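Local atomic coordinates of acyl-CoA dehydrogenase (Geobacillus kaustophilus, PDB entry 2PG0), a protein that binds FAD and probably catalyses alpha-beta dehydrogenation of carrier-bound acyl chains, introducing a double bond. Residues 69-74 and 307-312; 244-249 and 315-320; 152-157 and 188-193; 112-117 and 226-231. All coordinates share one frame; numbering follows the deposited sequence.

Contact 1. Residues 69-74 and 307-312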
loop_
_atom_site.group_PDB
_atom_site.type_symbol
_atom_site.label_atom_id
_atom_site.label_comp_id
_atom_site.label_asym_id
_atom_site.label_seq_id
_atom_site.Cartn_x
_atom_site.Cartn_y
_atom_site.Cartn_z
ATOM N N ALA A 69 9.630 -24.877 -33.688
ATOM C CA ALA A 69 9.862 -24.804 -32.249
ATOM C C ALA A 69 8.568 -24.558 -31.485
ATOM O O ALA A 69 7.684 -23.860 -31.972
ATOM C CB ALA A 69 10.865 -23.711 -31.933
ATOM N N ASP A 70 8.465 -25.126 -30.287
ATOM C CA ASP A 70 7.323 -24.836 -29.420
ATOM C C ASP A 70 7.493 -23.484 -28.714
ATOM O O ASP A 70 8.553 -22.853 -28.800
ATOM C CB ASP A 70 7.030 -25.998 -28.447
ATOM C CG ASP A 70 8.021 -26.095 -27.291
ATOM O OD1 ASP A 70 8.853 -25.188 -27.083
ATOM O OD2 ASP A 70 7.944 -27.100 -26.557
ATOM N N PHE A 71 6.441 -23.051 -28.022
ATOM C CA PHE A 71 6.406 -21.738 -27.372
ATOM C C PHE A 71 7.452 -21.559 -26.261
ATOM O O PHE A 71 7.838 -20.430 -25.947
ATOM C CB PHE A 71 4.994 -21.458 -26.842
ATOM C CG PHE A 71 4.819 -20.084 -26.264
ATOM C CD1 PHE A 71 4.782 -18.959 -27.088
ATOM C CD2 PHE A 71 4.688 -19.913 -24.887
ATOM C CE1 PHE A 71 4.625 -17.674 -26.542
ATOM C CE2 PHE A 71 4.528 -18.636 -24.339
ATOM C CZ PHE A 71 4.502 -17.518 -25.167
ATOM N N ALA A 72 7.912 -22.657 -25.668
ATOM C CA ALA A 72 8.941 -22.571 -24.627
ATOM C C ALA A 72 10.237 -21.944 -25.155
ATOM O O ALA A 72 10.925 -21.230 -24.415
ATOM C CB ALA A 72 9.206 -23.928 -24.000
ATOM N N TYR A 73 10.556 -22.197 -26.429
ATOM C CA TYR A 73 11.698 -21.531 -27.067
ATOM C C TYR A 73 11.510 -20.019 -27.094
ATOM O O TYR A 73 12.462 -19.279 -26.858
ATOM C CB TYR A 73 11.957 -22.067 -28.474
ATOM C CG TYR A 73 12.632 -23.409 -28.463
ATOM C CD1 TYR A 73 14.026 -23.506 -28.423
ATOM C CD2 TYR A 73 11.882 -24.586 -28.476
ATOM C CE1 TYR A 73 14.660 -24.752 -28.408
ATOM C CE2 TYR A 73 12.505 -25.838 -28.458
ATOM C CZ TYR A 73 13.894 -25.907 -28.426
ATOM O OH TYR A 73 14.521 -27.136 -28.404
ATOM N N SER A 74 10.286 -19.565 -27.363
ATOM C CA SER A 74 10.005 -18.121 -27.357
ATOM C C SER A 74 10.119 -17.520 -25.962
ATOM O O SER A 74 10.605 -16.397 -25.808
ATOM C CB SER A 74 8.629 -17.825 -27.953
ATOM O OG SER A 74 8.685 -17.861 -29.370
ATOM N N ARG A 307 2.605 -20.975 -14.654
ATOM C CA ARG A 307 1.361 -21.734 -14.786
ATOM C C ARG A 307 0.553 -21.283 -16.008
ATOM O O ARG A 307 0.025 -22.115 -16.753
ATOM C CB ARG A 307 0.530 -21.652 -13.499
ATOM C CG ARG A 307 -0.711 -22.528 -13.488
ATOM C CD ARG A 307 -0.360 -24.006 -13.562
ATOM N NE ARG A 307 -1.575 -24.810 -13.646
ATOM C CZ ARG A 307 -2.161 -25.143 -14.787
ATOM N NH1 ARG A 307 -1.627 -24.763 -15.941
ATOM N NH2 ARG A 307 -3.270 -25.868 -14.780
ATOM N N VAL A 308 0.461 -19.973 -16.212
ATOM C CA VAL A 308 -0.223 -19.425 -17.380
ATOM C C VAL A 308 0.441 -19.868 -18.695
ATOM O O VAL A 308 -0.257 -20.235 -19.638
ATOM C CB VAL A 308 -0.369 -17.878 -17.283
ATOM C CG1 VAL A 308 -0.919 -17.294 -18.572
ATOM C CG2 VAL A 308 -1.293 -17.509 -16.110
ATOM N N ILE A 309 1.774 -19.844 -18.753
ATOM C CA ILE A 309 2.506 -20.391 -19.918
ATOM C C ILE A 309 2.056 -21.835 -20.208
ATOM O O ILE A 309 1.698 -22.156 -21.338
ATOM C CB ILE A 309 4.055 -20.301 -19.737
ATOM C CG1 ILE A 309 4.527 -18.845 -19.856
ATOM C CG2 ILE A 309 4.795 -21.188 -20.756
ATOM C CD1 ILE A 309 5.928 -18.603 -19.283
ATOM N N GLU A 310 2.035 -22.678 -19.176
ATOM C CA GLU A 310 1.595 -24.073 -19.308
ATOM C C GLU A 310 0.179 -24.195 -19.881
ATOM O O GLU A 310 -0.039 -24.944 -20.839
ATOM C CB GLU A 310 1.705 -24.810 -17.964
ATOM C CG GLU A 310 3.140 -25.040 -17.493
ATOM C CD GLU A 310 3.215 -25.582 -16.072
ATOM O OE1 GLU A 310 2.161 -25.984 -15.527
ATOM O OE2 GLU A 310 4.328 -25.597 -15.494
ATOM N N GLU A 311 -0.768 -23.451 -19.304
ATOM C CA GLU A 311 -2.147 -23.384 -19.818
ATOM C C GLU A 311 -2.201 -22.952 -21.288
ATOM O O GLU A 311 -2.900 -23.561 -22.105
ATOM C CB GLU A 311 -2.985 -22.406 -18.988
ATOM C CG GLU A 311 -3.369 -22.896 -17.614
ATOM C CD GLU A 311 -4.265 -24.114 -17.655
ATOM O OE1 GLU A 311 -5.504 -23.958 -17.812
ATOM O OE2 GLU A 311 -3.720 -25.225 -17.517
ATOM N N HIS A 312 -1.463 -21.889 -21.607
ATOM C CA HIS A 312 -1.376 -21.365 -22.966
ATOM C C HIS A 312 -0.887 -22.440 -23.942
ATOM O O HIS A 312 -1.492 -22.656 -24.990
ATOM C CB HIS A 312 -0.434 -20.162 -22.995
ATOM C CG HIS A 312 -0.404 -19.443 -24.305
ATOM N ND1 HIS A 312 -1.539 -18.942 -24.905
ATOM C CD2 HIS A 312 0.627 -19.123 -25.121
ATOM C CE1 HIS A 312 -1.209 -18.352 -26.040
ATOM N NE2 HIS A 312 0.099 -18.451 -26.195
#

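Contact 2. Residues 244-249 and 315-320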
loop_
_atom_site.group_PDB
_atom_site.type_symbol
_atom_site.label_atom_id
_atom_site.label_comp_id
_atom_site.label_asym_id
_atom_site.label_seq_id
_atom_site.Cartn_x
_atom_site.Cartn_y
_atom_site.Cartn_z
ATOM N N LYS A 244 -5.420 -12.642 -30.587
ATOM C CA LYS A 244 -3.960 -12.618 -30.446
ATOM C C LYS A 244 -3.444 -11.851 -29.218
ATOM O O LYS A 244 -2.313 -12.064 -28.776
ATOM C CB LYS A 244 -3.316 -12.060 -31.715
ATOM C CG LYS A 244 -3.506 -12.934 -32.954
ATOM C CD LYS A 244 -2.837 -14.280 -32.778
ATOM C CE LYS A 244 -2.775 -15.050 -34.079
ATOM N NZ LYS A 244 -2.343 -16.446 -33.823
ATOM N N LEU A 245 -4.267 -10.960 -28.669
ATOM C CA LEU A 245 -3.865 -10.188 -27.485
ATOM C C LEU A 245 -3.588 -11.047 -26.231
ATOM O O LEU A 245 -2.873 -10.593 -25.334
ATOM C CB LEU A 245 -4.847 -9.030 -27.204
ATOM C CG LEU A 245 -4.644 -7.741 -28.029
ATOM C CD1 LEU A 245 -5.915 -6.897 -28.104
ATOM C CD2 LEU A 245 -3.488 -6.893 -27.510
ATOM N N GLN A 246 -4.129 -12.270 -26.174
ATOM C CA GLN A 246 -3.791 -13.225 -25.098
ATOM C C GLN A 246 -2.279 -13.494 -25.080
ATOM O O GLN A 246 -1.633 -13.309 -24.053
ATOM C CB GLN A 246 -4.595 -14.544 -25.188
ATOM C CG GLN A 246 -4.151 -15.644 -24.169
ATOM C CD GLN A 246 -5.013 -16.925 -24.157
ATOM O OE1 GLN A 246 -6.243 -16.879 -23.998
ATOM N NE2 GLN A 246 -4.355 -18.078 -24.287
ATOM N N GLN A 247 -1.719 -13.914 -26.219
ATOM C CA GLN A 247 -0.268 -14.112 -26.308
ATOM C C GLN A 247 0.508 -12.809 -26.084
ATOM O O GLN A 247 1.534 -12.814 -25.400
ATOM C CB GLN A 247 0.136 -14.796 -27.625
ATOM C CG GLN A 247 1.644 -15.081 -27.731
ATOM C CD GLN A 247 1.967 -16.294 -28.587
ATOM O OE1 GLN A 247 1.436 -17.389 -28.372
ATOM N NE2 GLN A 247 2.860 -16.111 -29.551
ATOM N N GLU A 248 0.021 -11.703 -26.655
ATOM C CA GLU A 248 0.669 -10.389 -26.487
ATOM C C GLU A 248 0.834 -10.016 -25.001
ATOM O O GLU A 248 1.934 -9.664 -24.551
ATOM C CB GLU A 248 -0.090 -9.284 -27.242
ATOM C CG GLU A 248 0.581 -7.897 -27.140
ATOM C CD GLU A 248 -0.040 -6.828 -28.048
ATOM O OE1 GLU A 248 -0.589 -7.168 -29.122
ATOM O OE2 GLU A 248 0.041 -5.631 -27.689
ATOM N N ARG A 249 -0.263 -10.105 -24.254
ATOM C CA ARG A 249 -0.246 -9.807 -22.823
ATOM C C ARG A 249 0.654 -10.762 -22.035
ATOM O O ARG A 249 1.316 -10.347 -21.077
ATOM C CB ARG A 249 -1.675 -9.756 -22.270
ATOM C CG ARG A 249 -2.399 -8.504 -22.752
ATOM C CD ARG A 249 -3.908 -8.627 -22.779
ATOM N NE ARG A 249 -4.472 -7.434 -23.414
ATOM C CZ ARG A 249 -5.737 -7.304 -23.818
ATOM N NH1 ARG A 249 -6.599 -8.301 -23.672
ATOM N NH2 ARG A 249 -6.133 -6.163 -24.380
ATOM N N GLY A 315 -3.166 -25.136 -25.117
ATOM C CA GLY A 315 -4.222 -24.692 -26.026
ATOM C C GLY A 315 -5.481 -24.223 -25.316
ATOM O O GLY A 315 -6.556 -24.158 -25.913
ATOM N N LYS A 316 -5.354 -23.881 -24.039
ATOM C CA LYS A 316 -6.512 -23.440 -23.263
ATOM C C LYS A 316 -6.724 -21.923 -23.347
ATOM O O LYS A 316 -5.768 -21.154 -23.489
ATOM C CB LYS A 316 -6.409 -23.924 -21.816
ATOM C CG LYS A 316 -6.477 -25.445 -21.690
ATOM C CD LYS A 316 -5.743 -25.938 -20.456
ATOM C CE LYS A 316 -5.811 -27.454 -20.323
ATOM N NZ LYS A 316 -7.085 -27.882 -19.690
ATOM N N GLN A 317 -7.991 -21.518 -23.291
ATOM C CA GLN A 317 -8.382 -20.114 -23.336
ATOM C C GLN A 317 -8.297 -19.548 -21.922
ATOM O O GLN A 317 -9.093 -19.929 -21.049
ATOM C CB GLN A 317 -9.811 -19.986 -23.886
ATOM C CG GLN A 317 -10.173 -18.599 -24.425
ATOM C CD GLN A 317 -11.664 -18.292 -24.330
ATOM O OE1 GLN A 317 -12.513 -19.161 -24.571
ATOM N NE2 GLN A 317 -11.989 -17.047 -23.981
ATOM N N ILE A 318 -7.337 -18.648 -21.703
ATOM C CA ILE A 318 -7.060 -18.076 -20.374
ATOM C C ILE A 318 -6.986 -16.536 -20.373
ATOM O O ILE A 318 -6.035 -15.928 -19.869
ATOM C CB ILE A 318 -5.793 -18.709 -19.734
ATOM C CG1 ILE A 318 -4.711 -18.911 -20.802
ATOM C CG2 ILE A 318 -6.155 -20.045 -19.054
ATOM C CD1 ILE A 318 -3.355 -19.208 -20.273
ATOM N N VAL A 319 -8.020 -15.923 -20.939
ATOM C CA VAL A 319 -8.162 -14.471 -21.012
ATOM C C VAL A 319 -8.032 -13.809 -19.631
ATOM O O VAL A 319 -7.299 -12.825 -19.468
ATOM C CB VAL A 319 -9.523 -14.100 -21.683
ATOM C CG1 VAL A 319 -9.746 -12.596 -21.692
ATOM C CG2 VAL A 319 -9.575 -14.655 -23.111
ATOM N N THR A 320 -8.733 -14.362 -18.644
ATOM C CA THR A 320 -8.710 -13.813 -17.280
ATOM C C THR A 320 -7.316 -13.871 -16.668
ATOM O O THR A 320 -6.806 -12.873 -16.161
ATOM C CB THR A 320 -9.694 -14.560 -16.361
ATOM O OG1 THR A 320 -11.015 -14.454 -16.907
ATOM C CG2 THR A 320 -9.680 -13.967 -14.951
#

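Contact 3. Residues 152-157 and 188-193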
loop_
_atom_site.group_PDB
_atom_site.type_symbol
_atom_site.label_atom_id
_atom_site.label_comp_id
_atom_site.label_asym_id
_atom_site.label_seq_id
_atom_site.Cartn_x
_atom_site.Cartn_y
_atom_site.Cartn_z
ATOM N N TYR A 152 -6.425 -0.558 -51.765
ATOM C CA TYR A 152 -7.029 0.170 -50.656
ATOM C C TYR A 152 -6.333 1.518 -50.546
ATOM O O TYR A 152 -5.100 1.587 -50.529
ATOM C CB TYR A 152 -6.854 -0.584 -49.337
ATOM C CG TYR A 152 -7.756 -1.776 -49.162
ATOM C CD1 TYR A 152 -9.078 -1.615 -48.742
ATOM C CD2 TYR A 152 -7.288 -3.065 -49.391
ATOM C CE1 TYR A 152 -9.912 -2.708 -48.574
ATOM C CE2 TYR A 152 -8.114 -4.167 -49.224
ATOM C CZ TYR A 152 -9.424 -3.977 -48.815
ATOM O OH TYR A 152 -10.246 -5.061 -48.640
ATOM N N ILE A 153 -7.119 2.588 -50.487
ATOM C CA ILE A 153 -6.571 3.918 -50.265
ATOM C C ILE A 153 -6.627 4.191 -48.761
ATOM O O ILE A 153 -7.714 4.277 -48.179
ATOM C CB ILE A 153 -7.327 5.019 -51.064
ATOM C CG1 ILE A 153 -7.449 4.664 -52.564
ATOM C CG2 ILE A 153 -6.672 6.385 -50.854
ATOM C CD1 ILE A 153 -6.155 4.237 -53.255
ATOM N N VAL A 154 -5.450 4.298 -48.141
ATOM C CA VAL A 154 -5.354 4.384 -46.679
ATOM C C VAL A 154 -5.034 5.803 -46.202
ATOM O O VAL A 154 -4.087 6.446 -46.673
ATOM C CB VAL A 154 -4.334 3.363 -46.095
ATOM C CG1 VAL A 154 -4.353 3.381 -44.563
ATOM C CG2 VAL A 154 -4.630 1.962 -46.599
ATOM N N ASN A 155 -5.850 6.280 -45.267
ATOM C CA ASN A 155 -5.669 7.590 -44.674
ATOM C C ASN A 155 -5.773 7.504 -43.161
ATOM O O ASN A 155 -6.734 6.952 -42.629
ATOM C CB ASN A 155 -6.702 8.570 -45.224
ATOM C CG ASN A 155 -6.334 9.081 -46.592
ATOM O OD1 ASN A 155 -5.442 9.914 -46.733
ATOM N ND2 ASN A 155 -7.026 8.586 -47.615
ATOM N N GLY A 156 -4.777 8.037 -42.471
ATOM C CA GLY A 156 -4.782 7.983 -41.015
ATOM C C GLY A 156 -3.405 8.116 -40.415
ATOM O O GLY A 156 -2.425 8.346 -41.120
ATOM N N GLN A 157 -3.348 7.984 -39.097
ATOM C CA GLN A 157 -2.113 8.145 -38.356
ATOM C C GLN A 157 -2.113 7.120 -37.237
ATOM O O GLN A 157 -3.136 6.893 -36.581
ATOM C CB GLN A 157 -2.009 9.568 -37.800
ATOM C CG GLN A 157 -0.736 9.874 -37.015
ATOM C CD GLN A 157 -0.652 11.331 -36.575
ATOM O OE1 GLN A 157 -1.279 12.205 -37.170
ATOM N NE2 GLN A 157 0.142 11.596 -35.544
ATOM N N SER A 188 -10.579 -3.888 -40.251
ATOM C CA SER A 188 -9.864 -4.911 -40.996
ATOM C C SER A 188 -8.374 -4.787 -40.740
ATOM O O SER A 188 -7.895 -3.721 -40.354
ATOM C CB SER A 188 -10.127 -4.750 -42.490
ATOM O OG SER A 188 -11.502 -4.925 -42.778
ATOM N N LEU A 189 -7.647 -5.877 -40.958
ATOM C CA LEU A 189 -6.189 -5.848 -40.887
ATOM C C LEU A 189 -5.602 -5.834 -42.292
ATOM O O LEU A 189 -5.952 -6.658 -43.129
ATOM C CB LEU A 189 -5.641 -7.020 -40.061
ATOM C CG LEU A 189 -6.134 -7.128 -38.611
ATOM C CD1 LEU A 189 -5.424 -8.261 -37.880
ATOM C CD2 LEU A 189 -5.984 -5.802 -37.853
ATOM N N LEU A 190 -4.720 -4.875 -42.540
ATOM C CA LEU A 190 -4.110 -4.697 -43.845
ATOM C C LEU A 190 -2.590 -4.613 -43.686
ATOM O O LEU A 190 -2.086 -3.815 -42.896
ATOM C CB LEU A 190 -4.675 -3.429 -44.496
ATOM C CG LEU A 190 -4.304 -3.016 -45.921
ATOM C CD1 LEU A 190 -4.747 -4.058 -46.944
ATOM C CD2 LEU A 190 -4.936 -1.675 -46.232
ATOM N N VAL A 191 -1.865 -5.452 -44.420
ATOM C CA VAL A 191 -0.401 -5.431 -44.368
ATOM C C VAL A 191 0.140 -4.305 -45.251
ATOM O O VAL A 191 -0.142 -4.256 -46.455
ATOM C CB VAL A 191 0.212 -6.800 -44.786
ATOM C CG1 VAL A 191 1.737 -6.726 -44.823
ATOM C CG2 VAL A 191 -0.258 -7.905 -43.851
ATOM N N VAL A 192 0.905 -3.397 -44.655
ATOM C CA VAL A 192 1.507 -2.299 -45.408
ATOM C C VAL A 192 3.008 -2.528 -45.523
ATOM O O VAL A 192 3.701 -2.696 -44.520
ATOM C CB VAL A 192 1.197 -0.914 -44.788
ATOM C CG1 VAL A 192 1.915 0.205 -45.551
ATOM C CG2 VAL A 192 -0.309 -0.662 -44.786
ATOM N N GLU A 193 3.500 -2.537 -46.756
ATOM C CA GLU A 193 4.907 -2.820 -47.017
ATOM C C GLU A 193 5.723 -1.534 -47.098
ATOM O O GLU A 193 5.190 -0.472 -47.407
ATOM C CB GLU A 193 5.046 -3.647 -48.300
ATOM C CG GLU A 193 4.400 -5.018 -48.204
ATOM C CD GLU A 193 4.484 -5.814 -49.494
ATOM O OE1 GLU A 193 3.901 -5.369 -50.506
ATOM O OE2 GLU A 193 5.124 -6.892 -49.488
#

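Contact 4. Residues 112-117 and 226-231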
loop_
_atom_site.group_PDB
_atom_site.type_symbol
_atom_site.label_atom_id
_atom_site.label_comp_id
_atom_site.label_asym_id
_atom_site.label_seq_id
_atom_site.Cartn_x
_atom_site.Cartn_y
_atom_site.Cartn_z
ATOM N N GLN A 112 3.916 -17.785 -47.955
ATOM C CA GLN A 112 5.068 -18.070 -48.804
ATOM C C GLN A 112 5.866 -16.801 -49.107
ATOM O O GLN A 112 7.092 -16.819 -49.093
ATOM C CB GLN A 112 4.613 -18.752 -50.104
ATOM C CG GLN A 112 5.748 -19.273 -50.977
ATOM C CD GLN A 112 6.645 -20.257 -50.245
ATOM O OE1 GLN A 112 6.184 -21.280 -49.739
ATOM N NE2 GLN A 112 7.934 -19.951 -50.189
ATOM N N LYS A 113 5.157 -15.702 -49.360
ATOM C CA LYS A 113 5.783 -14.424 -49.685
ATOM C C LYS A 113 6.505 -13.780 -48.500
ATOM O O LYS A 113 7.551 -13.152 -48.681
ATOM C CB LYS A 113 4.745 -13.447 -50.250
ATOM C CG LYS A 113 5.350 -12.163 -50.800
ATOM C CD LYS A 113 4.445 -11.501 -51.822
ATOM C CE LYS A 113 3.611 -10.408 -51.203
ATOM N NZ LYS A 113 3.234 -9.405 -52.243
ATOM N N TRP A 114 5.950 -13.931 -47.297
ATOM C CA TRP A 114 6.432 -13.157 -46.145
ATOM C C TRP A 114 7.207 -13.927 -45.075
ATOM O O TRP A 114 8.228 -13.436 -44.580
ATOM C CB TRP A 114 5.282 -12.359 -45.511
ATOM C CG TRP A 114 4.765 -11.256 -46.391
ATOM C CD1 TRP A 114 5.497 -10.443 -47.209
ATOM C CD2 TRP A 114 3.401 -10.831 -46.518
ATOM N NE1 TRP A 114 4.673 -9.550 -47.848
ATOM C CE2 TRP A 114 3.382 -9.765 -47.444
ATOM C CE3 TRP A 114 2.194 -11.254 -45.945
ATOM C CZ2 TRP A 114 2.197 -9.106 -47.811
ATOM C CZ3 TRP A 114 1.015 -10.598 -46.307
ATOM C CH2 TRP A 114 1.030 -9.538 -47.235
ATOM N N LEU A 115 6.734 -15.114 -44.718
ATOM C CA LEU A 115 7.332 -15.860 -43.603
ATOM C C LEU A 115 8.827 -16.201 -43.720
ATOM O O LEU A 115 9.560 -16.035 -42.748
ATOM C CB LEU A 115 6.506 -17.093 -43.230
ATOM C CG LEU A 115 5.131 -16.815 -42.613
ATOM C CD1 LEU A 115 4.455 -18.127 -42.284
ATOM C CD2 LEU A 115 5.229 -15.923 -41.365
ATOM N N PRO A 116 9.293 -16.675 -44.900
ATOM C CA PRO A 116 10.735 -16.943 -44.987
ATOM C C PRO A 116 11.627 -15.755 -44.606
ATOM O O PRO A 116 12.616 -15.937 -43.892
ATOM C CB PRO A 116 10.930 -17.335 -46.460
ATOM C CG PRO A 116 9.614 -17.937 -46.841
ATOM C CD PRO A 116 8.611 -17.026 -46.161
ATOM N N LYS A 117 11.270 -14.554 -45.051
ATOM C CA LYS A 117 12.071 -13.371 -44.735
ATOM C C LYS A 117 11.902 -12.883 -43.286
ATOM O O LYS A 117 12.797 -12.241 -42.734
ATOM C CB LYS A 117 11.815 -12.257 -45.744
ATOM C CG LYS A 117 12.505 -12.483 -47.085
ATOM C CD LYS A 117 12.095 -11.418 -48.079
ATOM C CE LYS A 117 12.450 -11.829 -49.501
ATOM N NZ LYS A 117 11.993 -10.794 -50.477
ATOM N N PRO A 226 -2.012 -2.563 -52.157
ATOM C CA PRO A 226 -2.659 -3.629 -52.931
ATOM C C PRO A 226 -3.722 -4.360 -52.118
ATOM O O PRO A 226 -3.506 -4.651 -50.939
ATOM C CB PRO A 226 -1.502 -4.586 -53.251
ATOM C CG PRO A 226 -0.294 -3.741 -53.224
ATOM C CD PRO A 226 -0.542 -2.696 -52.168
ATOM N N ALA A 227 -4.857 -4.649 -52.750
ATOM C CA ALA A 227 -5.944 -5.394 -52.116
ATOM C C ALA A 227 -5.500 -6.793 -51.675
ATOM O O ALA A 227 -6.068 -7.363 -50.737
ATOM C CB ALA A 227 -7.134 -5.486 -53.054
ATOM N N TYR A 228 -4.492 -7.329 -52.366
ATOM C CA TYR A 228 -3.830 -8.585 -52.014
ATOM C C TYR A 228 -3.339 -8.602 -50.559
ATOM O O TYR A 228 -3.235 -9.667 -49.949
ATOM C CB TYR A 228 -2.639 -8.818 -52.961
ATOM C CG TYR A 228 -1.741 -9.983 -52.592
ATOM C CD1 TYR A 228 -1.922 -11.237 -53.177
ATOM C CD2 TYR A 228 -0.700 -9.831 -51.661
ATOM C CE1 TYR A 228 -1.098 -12.314 -52.842
ATOM C CE2 TYR A 228 0.121 -10.903 -51.315
ATOM C CZ TYR A 228 -0.080 -12.138 -51.916
ATOM O OH TYR A 228 0.725 -13.207 -51.590
ATOM N N ASN A 229 -3.032 -7.419 -50.025
ATOM C CA ASN A 229 -2.435 -7.282 -48.692
ATOM C C ASN A 229 -3.421 -7.345 -47.525
ATOM O O ASN A 229 -3.013 -7.226 -46.366
ATOM C CB ASN A 229 -1.611 -5.996 -48.601
ATOM C CG ASN A 229 -0.275 -6.101 -49.308
ATOM O OD1 ASN A 229 -0.007 -7.067 -50.016
ATOM N ND2 ASN A 229 0.572 -5.100 -49.118
ATOM N N LEU A 230 -4.706 -7.504 -47.830
ATOM C CA LEU A 230 -5.712 -7.742 -46.801
ATOM C C LEU A 230 -5.403 -9.041 -46.070
ATOM O O LEU A 230 -5.207 -10.089 -46.690
ATOM C CB LEU A 230 -7.129 -7.787 -47.393
ATOM C CG LEU A 230 -8.262 -8.108 -46.404
ATOM C CD1 LEU A 230 -8.465 -6.971 -45.394
ATOM C CD2 LEU A 230 -9.565 -8.420 -47.129
ATOM N N LEU A 231 -5.340 -8.955 -44.746
ATOM C CA LEU A 231 -5.096 -10.121 -43.913
ATOM C C LEU A 231 -6.419 -10.611 -43.335
ATOM O O LEU A 231 -7.041 -9.925 -42.515
ATOM C CB LEU A 231 -4.094 -9.778 -42.799
ATOM C CG LEU A 231 -3.374 -10.891 -42.038
ATOM C CD1 LEU A 231 -2.563 -11.790 -42.970
ATOM C CD2 LEU A 231 -2.471 -10.271 -40.979
#

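Contact 1. Residues 69-74 and 307-312
Phe71 and His312 both place CG opposite the backbone nitrogen, with chi1 of -175° and -173°. Each ring is thereby carried off its own helix toward the other. The two side chains cross at about a right angle and form a T-shaped pair. His312 supplies the edge and Phe71 the face. The ring centroids are 5.2 Å apart and the planes stand at 76°. Contact is made by His312 CD2, which sits over the face of Phe71 near its rim, 4.0 Å from Phe71 CE2. Ile309 packs at the edge of the same phenyl ring, with its CG2 4.3 Å from Phe71 CD2. The histidine presents only a carbon to the phenyl ring, while its NE2 is hydrogen-bonded to Gln247 OE1 and its ND1 to Gln246 NE2, both on helix 237-273. These bonds help fix the rotation of the imidazole. The arrangement is interhelical aromatic packing, joining the N-terminal and C-terminal helical domains of the acyl-CoA dehydrogenase fold.

Contact 2. Residues 244-249 and 315-320
Gln246 reaches across to the backbone of residues 316-318 with both ends of its amide. Its OE1 accepts from Ile318 N at 3.1 Å, with an N-H...O angle of 151°. The donor lies above the carbonyl plane, 47° out of it. Gln246 NE2 also makes a weak bond to Lys316 O, at 3.5 Å. The stronger partner of Gln246 NE2 is His312 ND1 on helix 285-313. The chain of Gln246 is extended beyond CG and crosses Ile318 at about a right angle, with NE2 3.6 Å from Ile318 CG1. The glutamine thus bonds to the connection between helices 285-313 and 319-343 of the C-terminal helical domain. Helix 285-313 ends in a Schellman motif at Gly315, and Ile318 is the N-cap residue of the next helix. An alanine in place of Gln246 would probably leave Ile318 N without this acceptor and His312 ND1 without its amide partner. Further out, Ile318 packs on Val308 and Glu311, and Val319 on Ile378 of helix 372-382.

Contact 3. Residues 152-157 and 188-193
Tyr152 OH is hydrogen-bonded to Glu234 OE2, and the ring behind that hydroxyl packs on Leu190. The contact itself is apolar. Leu190 CD1 lies 3.7 Å from Tyr152 CD2 and approaches the ring obliquely. The other branch, Leu190 CD2, is 3.8 Å from Tyr152 CB and 3.7 Å from Val154 CG2. One leucine therefore meets two residues of the same strand, one with both methyls and the other with a single methyl. Its CG is trans to the backbone nitrogen, chi1 -176°, which carries the fork across to strand 151-161. The valine and leucine side chains lie alongside one another, pointing opposite ways. Replacing Tyr152 with an alanine would probably open a gap beside Leu190 CD1 and leave Glu234 OE2 without its phenol partner. All three touching residues are buried. The side chain of Leu190 is about 14 Å from the bound FAD, so this is core packing and not part of the cofactor pocket. It joins the two sheets of the middle beta-domain. Strand 151-161 pairs with strands 144-148 and 223-226 in one sheet. Strand 187-193 runs between 169-175 and 230-231 in the other, and Val225 of strand 223-226 also packs on Leu190.

Contact 4. Residues 112-117 and 226-231
Lys113 and Trp114 of helix 108-120 pack against Tyr228 and Asn229, a side-chain contact between the N-terminal helical domain and the edge of the beta-domain. Tyr228 and Asn229 belong to a 3-10 turn that leads into strand 230-231. The outer layer is aliphatic chain on ring. Lys113 is bent at chi3, 97°, and its CE comes to 3.5 Å from Tyr228 CE2. The lysine NZ follows at 3.6 Å from the same Tyr228 CE2. The lysine chain runs aslant to the ring. Both residues are exposed. The inner layer is buried. Asn229 OD1 lies in the plane of the indole at its edge, 3.7 Å from Trp114 CZ2. Indole and amide planes are turned 70° from each other. The same oxygen also lies in plane at the edge of its neighbour's ring, 3.3 Å from Tyr228 CD2. A looser touch, 4.4 Å, links Trp114 CH2 with Tyr228 CE2. Strand 187-193 holds both inner groups: Asn229 ND2 is hydrogen-bonded to Val191 O, and Trp114 NE1 to Glu193 OE2. The amide is thus fixed with its oxygen toward the rings. Aromatic C-H edges carry slight positive charge, so two of them beside a carbonyl oxygen probably give a mild electrostatic attraction on top of the packing.

Overall arrangement
The four contacts form two close pairs. Contacts 1 and 2 have centres 11 Å apart and touch where helix 285-313 meets helix 237-273, with His312 bonded to both Gln246 and Gln247. The centres of contacts 3 and 4 are 13 Å apart, and the two meet through backbone bonds between strands 187-193 and 230-231. The pairs are separate, with contacts 1 and 3 about 32 Å apart between centres. Along the chain, contact 3 is nested inside contact 4, and both lie inside contact 1. Contact 2 opens after contact 4 closes, and its segments alternate with those of contact 1. The N-terminal helical domain is thus tied to the C-terminal one by contact 1 and to the beta-domain by contact 4.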